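Local structure of aminotransferase (Helicobacter pylori, 2FNU) at residues K48-F53 against A192-D197. The protein catalyses the PLP-dependent transamination that installs the 4-amino group on a UDP-linked 4-keto sugar, the second step in making pseudaminic acid for flagellin. Numbering follows the deposited sequence.
Sequences KHALVF and AVVTND
K48 grips N196 twice, from the backbone and from the tip of its side chain. Its N donates to N196 OD1 (2.8 Å), nearly along the C=O axis, while NZ reaches N196 O at 2.9 Å. With CG anti to the backbone N and a bend at chi3 (-79°), the chain brings CD and CE up against N196 O as well. At H49 the strand pairing begins weakly: N to T195 O is 3.0 Å but strongly bent (128°), whereas the return bond from T195 N to H49 O is straighter. The imidazole has T195 O near its edge and K48 CG over one face; its NE2 bonds S198 OG and the ring stacks on H201, tying the strand to helix 198-208. T195 OG1 accepts from D197 N, an ST turn that leads into the same helix, and also bonds L173 O; D197 is the N-cap, OD1 taking the N-H of L200. A50 faces V194 in a non-hydrogen-bonded pair, CB against CG1 at 3.7 Å, on the side of the sheet covered by helix 32-45. Strands 49-53 and 191-195 run antiparallel here, 49-53 being an outermost strand within the chain of the seven-stranded mixed sheet of the large domain of a fold-type I PLP enzyme. L51 and V193 exchange two bonds of 2.9 Å, N to O each way, and A192 CA adds a CA-H...O contact to L51 O. V52 meets A192 more loosely, CG1 to CB at 4.3 Å, and its side chain packs on F37 and L41 of helix 32-45. F53 sets its ring beside strand 191-195: CE2 lies 3.6 Å from V193 CG2, approached at a slant, and the ring edge faces A192 CA. This phenyl lies about 8 Å from the bound 4'-deoxy-4'-aminopyridoxal-5'-phosphate.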
loop_
_atom_site.group_PDB
_atom_site.type_symbol
_atom_site.label_atom_id
_atom_site.label_comp_id
_atom_site.label_asym_id
_atom_site.label_seq_id
_atom_site.Cartn_x
_atom_site.Cartn_y
_atom_site.Cartn_z
ATOM N N LYS B 48 10.941 -16.037 14.078
ATOM C CA LYS B 48 11.791 -16.449 12.980
ATOM C C LYS B 48 11.790 -15.454 11.814
ATOM O O LYS B 48 12.838 -15.193 11.200
ATOM C CB LYS B 48 11.304 -17.817 12.507
ATOM C CG LYS B 48 12.350 -18.674 11.899
ATOM C CD LYS B 48 11.744 -19.990 11.423
ATOM C CE LYS B 48 11.508 -20.983 12.529
ATOM N NZ LYS B 48 10.923 -22.250 11.931
ATOM N N HIS B 49 10.612 -14.906 11.506
ATOM C CA HIS B 49 10.432 -14.113 10.287
ATOM C C HIS B 49 9.561 -12.892 10.499
ATOM O O HIS B 49 8.617 -12.927 11.278
ATOM C CB HIS B 49 9.758 -14.949 9.207
ATOM C CG HIS B 49 10.550 -16.137 8.763
ATOM N ND1 HIS B 49 11.756 -16.022 8.109
ATOM C CD2 HIS B 49 10.303 -17.465 8.875
ATOM C CE1 HIS B 49 12.212 -17.231 7.827
ATOM N NE2 HIS B 49 11.356 -18.124 8.289
ATOM N N ALA B 50 9.902 -11.814 9.788
ATOM C CA ALA B 50 9.085 -10.594 9.755
ATOM C C ALA B 50 9.096 -10.020 8.355
ATOM O O ALA B 50 10.143 -10.023 7.671
ATOM C CB ALA B 50 9.603 -9.563 10.748
ATOM N N LEU B 51 7.932 -9.515 7.938
ATOM C CA LEU B 51 7.819 -8.830 6.654
ATOM C C LEU B 51 7.070 -7.546 6.885
ATOM O O LEU B 51 5.994 -7.587 7.500
ATOM C CB LEU B 51 6.979 -9.659 5.671
ATOM C CG LEU B 51 7.647 -10.878 5.049
ATOM C CD1 LEU B 51 6.596 -11.692 4.294
ATOM C CD2 LEU B 51 8.796 -10.471 4.117
ATOM N N VAL B 52 7.596 -6.429 6.390
ATOM C CA VAL B 52 6.899 -5.157 6.565
ATOM C C VAL B 52 6.168 -4.761 5.285
ATOM O O VAL B 52 6.588 -5.121 4.167
ATOM C CB VAL B 52 7.829 -4.025 7.060
ATOM C CG1 VAL B 52 8.366 -4.343 8.456
ATOM C CG2 VAL B 52 9.004 -3.841 6.108
ATOM N N PHE B 53 5.049 -4.050 5.466
ATOM C CA PHE B 53 4.072 -3.757 4.398
ATOM C C PHE B 53 3.666 -2.298 4.487
ATOM O O PHE B 53 3.921 -1.652 5.520
ATOM C CB PHE B 53 2.798 -4.590 4.606
ATOM C CG PHE B 53 2.970 -6.054 4.336
ATOM C CD1 PHE B 53 2.606 -6.599 3.116
ATOM C CD2 PHE B 53 3.512 -6.890 5.311
ATOM C CE1 PHE B 53 2.777 -7.960 2.866
ATOM C CE2 PHE B 53 3.687 -8.241 5.069
ATOM C CZ PHE B 53 3.320 -8.784 3.848
ATOM N N ALA B 192 3.090 -5.142 9.569
ATOM C CA ALA B 192 4.023 -6.276 9.479
ATOM C C ALA B 192 3.237 -7.553 9.637
ATOM O O ALA B 192 2.229 -7.575 10.355
ATOM C CB ALA B 192 5.087 -6.224 10.563
ATOM N N VAL B 193 3.708 -8.623 8.994
ATOM C CA VAL B 193 3.293 -9.978 9.364
ATOM C C VAL B 193 4.538 -10.647 9.905
ATOM O O VAL B 193 5.594 -10.601 9.272
ATOM C CB VAL B 193 2.760 -10.838 8.202
ATOM C CG1 VAL B 193 2.245 -12.197 8.770
ATOM C CG2 VAL B 193 1.659 -10.141 7.421
ATOM N N VAL B 194 4.417 -11.229 11.093
ATOM C CA VAL B 194 5.512 -12.048 11.648
ATOM C C VAL B 194 5.031 -13.485 11.775
ATOM O O VAL B 194 3.829 -13.759 11.942
ATOM C CB VAL B 194 6.069 -11.517 12.992
ATOM C CG1 VAL B 194 6.526 -10.053 12.810
ATOM C CG2 VAL B 194 5.028 -11.631 14.098
ATOM N N THR B 195 5.970 -14.415 11.638
ATOM C CA THR B 195 5.612 -15.839 11.669
ATOM C C THR B 195 6.836 -16.672 11.987
ATOM O O THR B 195 7.947 -16.214 11.735
ATOM C CB THR B 195 4.991 -16.309 10.312
ATOM O OG1 THR B 195 4.576 -17.673 10.422
ATOM C CG2 THR B 195 5.963 -16.175 9.128
ATOM N N ASN B 196 6.620 -17.881 12.514
ATOM C CA ASN B 196 7.702 -18.876 12.651
ATOM C C ASN B 196 7.629 -19.950 11.554
ATOM O O ASN B 196 8.384 -20.916 11.587
ATOM C CB ASN B 196 7.676 -19.519 14.045
ATOM C CG ASN B 196 8.005 -18.516 15.152
ATOM O OD1 ASN B 196 8.802 -17.591 14.944
ATOM N ND2 ASN B 196 7.389 -18.692 16.333
ATOM N N ASP B 197 6.730 -19.760 10.586
ATOM C CA ASP B 197 6.565 -20.682 9.452
ATOM C C ASP B 197 7.289 -20.137 8.229
ATOM O O ASP B 197 6.843 -19.164 7.614
ATOM C CB ASP B 197 5.067 -20.851 9.160
ATOM C CG ASP B 197 4.784 -21.963 8.151
ATOM O OD1 ASP B 197 5.272 -21.904 7.003
ATOM O OD2 ASP B 197 4.086 -22.924 8.525
#